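Local coordinates for protein class I phosphodiesterase PDEB1 (Leishmania major, PDB 2R8Q) that belongs to the class I phosphodiesterases and has an all-helical catalytic domain that holds a zinc ion, a magnesium ion and 3-isobutyl-1-methylxanthine, at residues 85-90 against 136-141; 250-255 against 316-321; 276-281 against 294-299. One frame throughout, in Å; residues are numbered along the deposited sequence.

How the contacts relate
Followed from the N terminus, the chain shows how one helical domain serves a metal site and a ligand pocket from separate packing joints. Contact 1 comes first: it brings helix 80-92 against the end of helix 127-139, closing a largely helical loop of 45 residues before contact 2 opens. Contact 2 pairs helix 239-254 with helix 302-324 and closes a longer loop. Within that loop lies contact 3, where helix 262-285 meets the loop that follows it. Contacts 1 and 2 lie on opposite sides of the chain's centre, yet both supply ligands to the same zinc ion. Contact 3 is the peripheral one, and reaches 3-isobutyl-1-methylxanthine through F276.

Contact 1. Residues 85-90 against 136-141. With ZN (zinc ion), chain C; MG (magnesium ion), chain D.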
loop_
_atom_site.group_PDB
_atom_site.type_symbol
_atom_site.label_atom_id
_atom_site.label_comp_id
_atom_site.label_asym_id
_atom_site.label_seq_id
_atom_site.Cartn_x
_atom_site.Cartn_y
_atom_site.Cartn_z
ATOM N N ASN A 85 -5.463 -22.764 -2.674
ATOM C CA ASN A 85 -6.002 -21.483 -3.124
ATOM C C ASN A 85 -4.981 -20.381 -2.868
ATOM O O ASN A 85 -4.793 -19.496 -3.701
ATOM C CB ASN A 85 -7.301 -21.130 -2.393
ATOM C CG ASN A 85 -8.494 -21.919 -2.900
ATOM O OD1 ASN A 85 -8.500 -22.411 -4.032
ATOM N ND2 ASN A 85 -9.527 -22.023 -2.066
ATOM N N PHE A 86 -4.333 -20.430 -1.707
ATOM C CA PHE A 86 -3.325 -19.424 -1.358
ATOM C C PHE A 86 -2.193 -19.439 -2.387
ATOM O O PHE A 86 -1.798 -18.395 -2.907
ATOM C CB PHE A 86 -2.766 -19.703 0.040
ATOM C CG PHE A 86 -1.604 -18.825 0.420
ATOM C CD1 PHE A 86 -1.808 -17.493 0.777
ATOM C CD2 PHE A 86 -0.310 -19.332 0.420
ATOM C CE1 PHE A 86 -0.735 -16.681 1.130
ATOM C CE2 PHE A 86 0.774 -18.527 0.772
ATOM C CZ PHE A 86 0.558 -17.202 1.127
ATOM N N ILE A 87 -1.679 -20.625 -2.689
ATOM C CA ILE A 87 -0.601 -20.750 -3.664
ATOM C C ILE A 87 -1.034 -20.160 -5.009
ATOM O O ILE A 87 -0.282 -19.417 -5.641
ATOM C CB ILE A 87 -0.203 -22.229 -3.845
ATOM C CG1 ILE A 87 0.401 -22.756 -2.542
ATOM C CG2 ILE A 87 0.783 -22.377 -5.000
ATOM C CD1 ILE A 87 0.599 -24.262 -2.515
ATOM N N LEU A 88 -2.255 -20.465 -5.437
ATOM C CA LEU A 88 -2.747 -19.957 -6.716
ATOM C C LEU A 88 -3.039 -18.460 -6.703
ATOM O O LEU A 88 -2.899 -17.797 -7.728
ATOM C CB LEU A 88 -3.993 -20.734 -7.151
ATOM C CG LEU A 88 -3.725 -22.202 -7.498
ATOM C CD1 LEU A 88 -5.038 -22.916 -7.768
ATOM C CD2 LEU A 88 -2.809 -22.278 -8.719
ATOM N N GLN A 89 -3.454 -17.928 -5.554
ATOM C CA GLN A 89 -3.717 -16.497 -5.457
ATOM C C GLN A 89 -2.378 -15.768 -5.533
ATOM O O GLN A 89 -2.286 -14.678 -6.096
ATOM C CB GLN A 89 -4.443 -16.161 -4.148
ATOM C CG GLN A 89 -5.917 -16.592 -4.128
ATOM C CD GLN A 89 -6.810 -15.732 -5.016
ATOM O OE1 GLN A 89 -6.332 -14.896 -5.785
ATOM N NE2 GLN A 89 -8.122 -15.942 -4.914
ATOM N N CYS A 90 -1.335 -16.375 -4.968
ATOM C CA CYS A 90 -0.004 -15.775 -5.030
ATOM C C CYS A 90 0.481 -15.803 -6.483
ATOM O O CYS A 90 0.948 -14.795 -7.019
ATOM C CB CYS A 90 0.989 -16.551 -4.153
ATOM S SG CYS A 90 0.849 -16.272 -2.361
ATOM N N THR A 136 5.684 -17.123 3.932
ATOM C CA THR A 136 6.194 -15.805 3.570
ATOM C C THR A 136 6.993 -15.836 2.271
ATOM O O THR A 136 6.936 -14.901 1.474
ATOM C CB THR A 136 7.072 -15.232 4.700
ATOM O OG1 THR A 136 6.276 -15.090 5.883
ATOM C CG2 THR A 136 7.627 -13.866 4.317
ATOM N N ALA A 137 7.737 -16.913 2.048
ATOM C CA ALA A 137 8.517 -17.018 0.824
ATOM C C ALA A 137 7.642 -16.807 -0.417
ATOM O O ALA A 137 8.062 -16.171 -1.377
ATOM C CB ALA A 137 9.205 -18.384 0.758
ATOM N N LEU A 138 6.417 -17.324 -0.389
ATOM C CA LEU A 138 5.525 -17.208 -1.537
ATOM C C LEU A 138 4.957 -15.815 -1.798
ATOM O O LEU A 138 4.550 -15.515 -2.920
ATOM C CB LEU A 138 4.373 -18.217 -1.406
ATOM C CG LEU A 138 4.804 -19.687 -1.369
ATOM C CD1 LEU A 138 3.597 -20.575 -1.090
ATOM C CD2 LEU A 138 5.457 -20.064 -2.694
ATOM N N VAL A 139 4.932 -14.961 -0.780
ATOM C CA VAL A 139 4.387 -13.618 -0.945
ATOM C C VAL A 139 5.452 -12.529 -0.974
ATOM O O VAL A 139 5.142 -11.379 -1.259
ATOM C CB VAL A 139 3.425 -13.239 0.217
ATOM C CG1 VAL A 139 2.347 -14.302 0.386
ATOM C CG2 VAL A 139 4.214 -13.066 1.508
ATOM N N HIS A 140 6.705 -12.894 -0.717
ATOM C CA HIS A 140 7.754 -11.884 -0.599
ATOM C C HIS A 140 8.105 -10.974 -1.774
ATOM O O HIS A 140 8.766 -9.957 -1.566
ATOM C CB HIS A 140 9.028 -12.515 -0.006
ATOM C CG HIS A 140 10.026 -12.967 -1.023
ATOM N ND1 HIS A 140 9.936 -14.179 -1.673
ATOM C CD2 HIS A 140 11.142 -12.366 -1.499
ATOM C CE1 HIS A 140 10.953 -14.304 -2.506
ATOM N NE2 HIS A 140 11.700 -13.218 -2.419
ATOM N N ASP A 141 7.662 -11.310 -2.984
ATOM C CA ASP A 141 7.933 -10.474 -4.159
ATOM C C ASP A 141 6.672 -10.188 -4.984
ATOM O O ASP A 141 6.764 -9.803 -6.149
ATOM C CB ASP A 141 8.978 -11.130 -5.075
ATOM C CG ASP A 141 10.393 -10.758 -4.704
ATOM O OD1 ASP A 141 10.605 -9.595 -4.310
ATOM O OD2 ASP A 141 11.291 -11.620 -4.826
HETATM ZN ZN ZN C . 13.087 -12.268 -3.883
HETATM MG MG MG D . 12.297 -8.635 -3.355
HETATM O O HOH W 1 13.445 -10.422 -2.826
HETATM O O HOH W 2 14.679 -11.223 -5.153
HETATM O O HOH W 3 11.309 -6.729 -3.909
HETATM O O HOH W 4 13.680 -7.423 -2.160
HETATM O O HOH W 5 13.572 -8.364 -5.148
#
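F86 and V139 meet because both first torsions turn a carbon into the gap between helix 80-92 and helix 127-139: F86 has CG anti to its backbone N (chi1 173°), and V139 has CG1 anti to its carbonyl carbon (chi1 -53°). The two side chains cross at about a right angle, with F86 CZ at the far end of the ring 3.5 Å from V139 CG1. C90, one turn after F86 on the same helix, lays its sulfur over one face of the F86 ring, toward the rim, and also touches the valine, SG lying 3.7 Å from V139 CG1. One methyl of V139 is thus shared between a ring and a sulfur. L138 CD1 reaches the same ring at F86 CE2, 4.0 Å away, and meets I87 CG1 at 4.1 Å. Helix 55-68 packs beside this pair, through V63 against both I87 and L138, and helix 171-184 touches F86. Every side chain that meets across the contact is apolar or a thiol, and all are buried.

Just beyond this packing the chain turns toward the metals. H140 ND1 donates a nearly straight bond of 2.8 Å to A137 O (174° at the hydrogen), with the oxygen lying in the imidazole plane. This bond, together with the zinc ion bound by H140 NE2 at 2.2 Å, holds the ring's rotation. D141 divides its carboxylate between the metals, OD2 binding zinc at 2.1 Å and OD1 binding magnesium at 2.2 Å, while water 1 also bridges the two ions. H104 and D254 complete the protein ligands of the zinc. The adjacent, buried histidine and aspartate form the His-Asp signature of the HD-type phosphodiesterase metal site.

Contact 2. Residues 250-255 against 316-321; sequences IKAGDV and KFFRDI. With ZN (zinc ion), chain C.
A252 receives three side chains of helix 302-324, a worked case of a small residue admitting large ones. F318 points the edge of its ring at the backbone, its CZ 3.3 Å from A252 O, and V255 O also lies near the plane of that ring. F317 likewise comes edge-on, its CE2 3.7 Å from A252 CA, while I321 CD1 rests 3.9 Å from A252 CB. V255, the first residue to leave the helix, touches both rings with CG2, 3.9 Å from F318 CE1 and 4.2 Å from F317 CD2; it crosses F317 at about a right angle.

K251 crosses F317 in the same way, its CB and CE both meeting F317 CZ. The bend at chi3 (57°) places CE 3.9 Å from F317 CZ, and that at chi4 (58°) sets NZ. NZ is far from the ring, so any cation-pi attraction is weak at most; its stronger partner is H219, whose ND1 is hydrogen-bonded to K251 NZ and whose ring also meets F317. I321 CG2 lies over one face of the F317 ring.

Further out, the short helical segments run roughly antiparallel, 143° apart, with axes 10.9 Å from each other. Y115 of helix 102-118 touches both A252 and F318, and F226 of helix 219-232 backs I321.

D254 takes no part in this packing, and its side chain leads away to bind the zinc ion through OD1 at 2.2 Å. The chemistry is divided: apolar carbons, and ring edges set against the A252 and V255 carbonyl oxygens, make the joint, while the D254 carboxylate serves the zinc.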
loop_
_atom_site.group_PDB
_atom_site.type_symbol
_atom_site.label_atom_id
_atom_site.label_comp_id
_atom_site.label_asym_id
_atom_site.label_seq_id
_atom_site.Cartn_x
_atom_site.Cartn_y
_atom_site.Cartn_z
ATOM N N ILE A 250 15.385 -15.788 5.365
ATOM C CA ILE A 250 14.736 -15.408 4.115
ATOM C C ILE A 250 15.699 -14.604 3.249
ATOM O O ILE A 250 15.663 -14.703 2.023
ATOM C CB ILE A 250 13.401 -14.632 4.335
ATOM C CG1 ILE A 250 12.665 -14.523 2.992
ATOM C CG2 ILE A 250 13.662 -13.247 4.929
ATOM C CD1 ILE A 250 11.199 -14.119 3.098
ATOM N N LYS A 251 16.581 -13.831 3.878
ATOM C CA LYS A 251 17.567 -13.072 3.117
ATOM C C LYS A 251 18.486 -14.066 2.416
ATOM O O LYS A 251 18.812 -13.906 1.239
ATOM C CB LYS A 251 18.398 -12.171 4.033
ATOM C CG LYS A 251 17.776 -10.812 4.311
ATOM C CD LYS A 251 18.721 -9.919 5.109
ATOM C CE LYS A 251 20.060 -9.725 4.402
ATOM N NZ LYS A 251 19.920 -9.140 3.038
ATOM N N ALA A 252 18.889 -15.104 3.144
ATOM C CA ALA A 252 19.768 -16.131 2.593
ATOM C C ALA A 252 19.100 -16.819 1.407
ATOM O O ALA A 252 19.714 -16.998 0.358
ATOM C CB ALA A 252 20.112 -17.164 3.669
ATOM N N GLY A 253 17.842 -17.209 1.575
ATOM C CA GLY A 253 17.143 -17.860 0.485
ATOM C C GLY A 253 17.035 -16.945 -0.722
ATOM O O GLY A 253 17.144 -17.382 -1.865
ATOM N N ASP A 254 16.831 -15.660 -0.462
ATOM C CA ASP A 254 16.687 -14.675 -1.523
ATOM C C ASP A 254 17.948 -14.524 -2.381
ATOM O O ASP A 254 17.852 -14.288 -3.589
ATOM C CB ASP A 254 16.286 -13.330 -0.908
ATOM C CG ASP A 254 15.414 -12.502 -1.828
ATOM O OD1 ASP A 254 14.823 -13.062 -2.781
ATOM O OD2 ASP A 254 15.307 -11.281 -1.583
ATOM N N VAL A 255 19.124 -14.673 -1.775
ATOM C CA VAL A 255 20.377 -14.561 -2.529
ATOM C C VAL A 255 21.088 -15.907 -2.654
ATOM O O VAL A 255 22.309 -15.967 -2.819
ATOM C CB VAL A 255 21.349 -13.538 -1.882
ATOM C CG1 VAL A 255 20.714 -12.157 -1.881
ATOM C CG2 VAL A 255 21.714 -13.964 -0.467
ATOM N N LYS A 316 30.453 -13.396 1.299
ATOM C CA LYS A 316 30.701 -13.064 2.695
ATOM C C LYS A 316 29.461 -13.326 3.541
ATOM O O LYS A 316 29.564 -13.797 4.673
ATOM C CB LYS A 316 31.109 -11.595 2.844
ATOM C CG LYS A 316 31.291 -11.173 4.299
ATOM C CD LYS A 316 31.617 -9.694 4.438
ATOM C CE LYS A 316 31.720 -9.300 5.904
ATOM N NZ LYS A 316 32.006 -7.848 6.078
ATOM N N PHE A 317 28.290 -13.024 2.990
ATOM C CA PHE A 317 27.048 -13.225 3.728
ATOM C C PHE A 317 26.888 -14.670 4.181
ATOM O O PHE A 317 26.635 -14.929 5.356
ATOM C CB PHE A 317 25.833 -12.815 2.887
ATOM C CG PHE A 317 24.530 -12.876 3.641
ATOM C CD1 PHE A 317 24.300 -12.035 4.726
ATOM C CD2 PHE A 317 23.537 -13.780 3.274
ATOM C CE1 PHE A 317 23.101 -12.092 5.437
ATOM C CE2 PHE A 317 22.332 -13.844 3.978
ATOM C CZ PHE A 317 22.117 -13.000 5.061
ATOM N N PHE A 318 27.026 -15.617 3.260
ATOM C CA PHE A 318 26.881 -17.018 3.641
ATOM C C PHE A 318 27.998 -17.487 4.568
ATOM O O PHE A 318 27.750 -18.213 5.528
ATOM C CB PHE A 318 26.804 -17.923 2.404
ATOM C CG PHE A 318 25.417 -18.036 1.828
ATOM C CD1 PHE A 318 24.983 -17.160 0.836
ATOM C CD2 PHE A 318 24.529 -18.986 2.317
ATOM C CE1 PHE A 318 23.678 -17.229 0.342
ATOM C CE2 PHE A 318 23.221 -19.066 1.833
ATOM C CZ PHE A 318 22.795 -18.186 0.844
ATOM N N ARG A 319 29.228 -17.073 4.288
ATOM C CA ARG A 319 30.347 -17.464 5.134
ATOM C C ARG A 319 30.107 -16.979 6.562
ATOM O O ARG A 319 30.343 -17.709 7.526
ATOM C CB ARG A 319 31.647 -16.876 4.577
ATOM C CG ARG A 319 32.010 -17.444 3.213
ATOM C CD ARG A 319 32.906 -16.508 2.424
ATOM N NE ARG A 319 33.071 -16.964 1.046
ATOM C CZ ARG A 319 33.512 -16.198 0.054
ATOM N NH1 ARG A 319 33.832 -14.932 0.284
ATOM N NH2 ARG A 319 33.633 -16.699 -1.169
ATOM N N ASP A 320 29.613 -15.754 6.687
ATOM C CA ASP A 320 29.342 -15.161 7.991
ATOM C C ASP A 320 28.191 -15.807 8.754
ATOM O O ASP A 320 28.339 -16.152 9.926
ATOM C CB ASP A 320 29.068 -13.664 7.838
ATOM C CG ASP A 320 30.340 -12.846 7.764
ATOM O OD1 ASP A 320 31.366 -13.376 7.290
ATOM O OD2 ASP A 320 30.310 -11.666 8.170
ATOM N N ILE A 321 27.043 -15.981 8.107
ATOM C CA ILE A 321 25.914 -16.568 8.814
ATOM C C ILE A 321 26.093 -18.050 9.114
ATOM O O ILE A 321 25.623 -18.533 10.141
ATOM C CB ILE A 321 24.582 -16.342 8.056
ATOM C CG1 ILE A 321 24.570 -17.127 6.743
ATOM C CG2 ILE A 321 24.393 -14.852 7.792
ATOM C CD1 ILE A 321 23.232 -17.051 6.015
HETATM ZN ZN ZN C . 13.087 -12.268 -3.883
HETATM O O HOH W 1 13.445 -10.422 -2.826
HETATM O O HOH W 2 14.679 -11.223 -5.153
#

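Contact 3. Residues 276-281 against 294-299; sequences FYRQGD and FDRSKN. With IBM (3-isobutyl-1-methylxanthine), chain E.
G280 and Y277, a turn apart on helix 262-285, both direct their CA-H groups at F294 O, the closer CA-H...O contact being G280 CA to F294 O at 3.3 Å. The loop continues through an Asx turn, in which D295 OD1 accepts from S297 N and is also salt-bridged to K284, into a short 3-10 segment. F294 slides CE2 over one face of the F276 ring, 3.6 Å from F276 CD1; the rings are oblique, their planes 31° apart. The far edge of F276 faces 3-isobutyl-1-methylxanthine, CE2 lying 3.7 Å from its C8, which makes F294 a second-shell residue of the ligand pocket.

R296 CA packs on the face of the Y277 ring in a CH-pi contact, over its centre and 3.7 Å from the centroid. Y277 CB meets one face of the R296 guanidinium. E274 forms a further salt bridge to R296 NH2. Water 6 accepts from R296 N and lies within hydrogen-bonding distance of D281 OD1 and F294 O, though it need not serve both. The salt bridge to D281 is side-on, one oxygen gripped twice: D281 OD2 takes R296 NH2 at 2.9 Å and, through its syn lone pair, R296 NE at 3.0 Å.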
loop_
_atom_site.group_PDB
_atom_site.type_symbol
_atom_site.label_atom_id
_atom_site.label_comp_id
_atom_site.label_asym_id
_atom_site.label_seq_id
_atom_site.Cartn_x
_atom_site.Cartn_y
_atom_site.Cartn_z
ATOM N N PHE A 276 17.729 -7.395 -15.406
ATOM C CA PHE A 276 18.495 -6.171 -15.196
ATOM C C PHE A 276 18.624 -5.403 -16.515
ATOM O O PHE A 276 18.429 -4.186 -16.555
ATOM C CB PHE A 276 19.897 -6.494 -14.658
ATOM C CG PHE A 276 19.939 -6.827 -13.188
ATOM C CD1 PHE A 276 18.787 -6.810 -12.405
ATOM C CD2 PHE A 276 21.149 -7.146 -12.583
ATOM C CE1 PHE A 276 18.843 -7.107 -11.042
ATOM C CE2 PHE A 276 21.215 -7.445 -11.224
ATOM C CZ PHE A 276 20.059 -7.424 -10.452
ATOM N N TYR A 277 18.955 -6.112 -17.591
ATOM C CA TYR A 277 19.097 -5.470 -18.895
ATOM C C TYR A 277 17.797 -4.799 -19.325
ATOM O O TYR A 277 17.813 -3.737 -19.945
ATOM C CB TYR A 277 19.521 -6.487 -19.959
ATOM C CG TYR A 277 20.974 -6.907 -19.897
ATOM C CD1 TYR A 277 21.449 -7.932 -20.711
ATOM C CD2 TYR A 277 21.873 -6.277 -19.040
ATOM C CE1 TYR A 277 22.784 -8.321 -20.675
ATOM C CE2 TYR A 277 23.214 -6.658 -18.996
ATOM C CZ TYR A 277 23.659 -7.680 -19.817
ATOM O OH TYR A 277 24.982 -8.060 -19.776
ATOM N N ARG A 278 16.665 -5.412 -18.999
ATOM C CA ARG A 278 15.395 -4.812 -19.380
ATOM C C ARG A 278 15.142 -3.550 -18.566
ATOM O O ARG A 278 14.519 -2.610 -19.061
ATOM C CB ARG A 278 14.251 -5.819 -19.225
ATOM C CG ARG A 278 14.360 -6.969 -20.211
ATOM C CD ARG A 278 13.142 -7.873 -20.206
ATOM N NE ARG A 278 13.367 -9.042 -21.049
ATOM C CZ ARG A 278 12.464 -9.986 -21.287
ATOM N NH1 ARG A 278 11.257 -9.907 -20.744
ATOM N NH2 ARG A 278 12.772 -11.012 -22.067
ATOM N N GLN A 279 15.613 -3.518 -17.320
ATOM C CA GLN A 279 15.438 -2.309 -16.521
ATOM C C GLN A 279 16.300 -1.231 -17.164
ATOM O O GLN A 279 15.895 -0.076 -17.264
ATOM C CB GLN A 279 15.892 -2.502 -15.070
ATOM C CG GLN A 279 15.835 -1.192 -14.279
ATOM C CD GLN A 279 16.183 -1.341 -12.812
ATOM O OE1 GLN A 279 15.871 -2.353 -12.188
ATOM N NE2 GLN A 279 16.814 -0.316 -12.247
ATOM N N GLY A 280 17.498 -1.624 -17.587
ATOM C CA GLY A 280 18.401 -0.686 -18.226
ATOM C C GLY A 280 17.793 -0.107 -19.489
ATOM O O GLY A 280 17.907 1.095 -19.742
ATOM N N ASP A 281 17.150 -0.957 -20.287
ATOM C CA ASP A 281 16.521 -0.498 -21.520
ATOM C C ASP A 281 15.442 0.530 -21.195
ATOM O O ASP A 281 15.300 1.533 -21.893
ATOM C CB ASP A 281 15.897 -1.666 -22.292
ATOM C CG ASP A 281 16.930 -2.637 -22.829
ATOM O OD1 ASP A 281 18.100 -2.233 -23.006
ATOM O OD2 ASP A 281 16.568 -3.804 -23.091
ATOM N N PHE A 294 23.300 -3.074 -15.563
ATOM C CA PHE A 294 22.003 -3.079 -16.235
ATOM C C PHE A 294 22.104 -2.688 -17.705
ATOM O O PHE A 294 21.087 -2.565 -18.389
ATOM C CB PHE A 294 21.043 -2.111 -15.532
ATOM C CG PHE A 294 20.837 -2.407 -14.074
ATOM C CD1 PHE A 294 21.836 -2.135 -13.145
ATOM C CD2 PHE A 294 19.644 -2.967 -13.629
ATOM C CE1 PHE A 294 21.651 -2.417 -11.793
ATOM C CE2 PHE A 294 19.450 -3.253 -12.278
ATOM C CZ PHE A 294 20.455 -2.978 -11.361
ATOM N N ASP A 295 23.330 -2.504 -18.190
ATOM C CA ASP A 295 23.547 -2.088 -19.569
ATOM C C ASP A 295 23.797 -3.241 -20.535
ATOM O O ASP A 295 24.877 -3.833 -20.561
ATOM C CB ASP A 295 24.717 -1.109 -19.637
ATOM C CG ASP A 295 24.666 -0.238 -20.871
ATOM O OD1 ASP A 295 24.198 -0.726 -21.919
ATOM O OD2 ASP A 295 25.103 0.931 -20.795
ATOM N N ARG A 296 22.782 -3.534 -21.337
ATOM C CA ARG A 296 22.826 -4.604 -22.324
ATOM C C ARG A 296 23.902 -4.355 -23.381
ATOM O O ARG A 296 24.547 -5.289 -23.860
ATOM C CB ARG A 296 21.454 -4.703 -22.997
ATOM C CG ARG A 296 21.289 -5.826 -23.996
ATOM C CD ARG A 296 19.991 -5.650 -24.773
ATOM N NE ARG A 296 18.809 -5.631 -23.912
ATOM C CZ ARG A 296 18.324 -6.695 -23.282
ATOM N NH1 ARG A 296 18.920 -7.874 -23.410
ATOM N NH2 ARG A 296 17.236 -6.585 -22.528
ATOM N N SER A 297 24.093 -3.084 -23.724
ATOM C CA SER A 297 25.055 -2.681 -24.747
ATOM C C SER A 297 26.530 -2.908 -24.432
ATOM O O SER A 297 27.363 -2.904 -25.338
ATOM C CB SER A 297 24.836 -1.208 -25.102
ATOM O OG SER A 297 23.515 -0.997 -25.569
ATOM N N LYS A 298 26.866 -3.098 -23.160
ATOM C CA LYS A 298 28.259 -3.321 -22.793
ATOM C C LYS A 298 28.661 -4.786 -22.926
ATOM O O LYS A 298 29.844 -5.121 -22.872
ATOM C CB LYS A 298 28.527 -2.819 -21.372
ATOM C CG LYS A 298 28.523 -1.302 -21.267
ATOM C CD LYS A 298 28.986 -0.816 -19.905
ATOM C CE LYS A 298 29.056 0.705 -19.869
ATOM N NZ LYS A 298 29.504 1.225 -18.546
ATOM N N ASN A 299 27.667 -5.651 -23.114
ATOM C CA ASN A 299 27.898 -7.085 -23.271
ATOM C C ASN A 299 28.878 -7.634 -22.239
ATOM O O ASN A 299 29.880 -8.254 -22.595
ATOM C CB ASN A 299 28.424 -7.382 -24.679
ATOM C CG ASN A 299 27.453 -6.964 -25.766
ATOM O OD1 ASN A 299 27.127 -5.784 -25.904
ATOM N ND2 ASN A 299 26.983 -7.932 -26.543
HETATM N N9 IBM E . 22.145 -8.764 -7.552
HETATM C C8 IBM E . 23.230 -8.451 -8.332
HETATM N N7 IBM E . 23.732 -9.476 -8.974
HETATM C C5 IBM E . 22.922 -10.535 -8.590
HETATM C C4 IBM E . 21.943 -10.114 -7.718
HETATM N N3 IBM E . 20.979 -10.866 -7.141
HETATM C C2 IBM E . 21.010 -12.189 -7.480
HETATM N N1 IBM E . 21.969 -12.705 -8.359
HETATM C C6 IBM E . 22.919 -11.882 -8.914
HETATM O O6 IBM E . 23.755 -12.330 -9.684
HETATM O O2 IBM E . 20.175 -12.947 -6.999
HETATM C C10 IBM E . 21.958 -14.122 -8.690
HETATM C C11 IBM E . 19.988 -10.307 -6.238
HETATM C C12 IBM E . 19.093 -9.333 -7.011
HETATM C C13 IBM E . 17.885 -10.053 -7.594
HETATM C C14 IBM E . 18.660 -8.176 -6.122
HETATM O O HOH W 6 20.254 -2.064 -21.129
#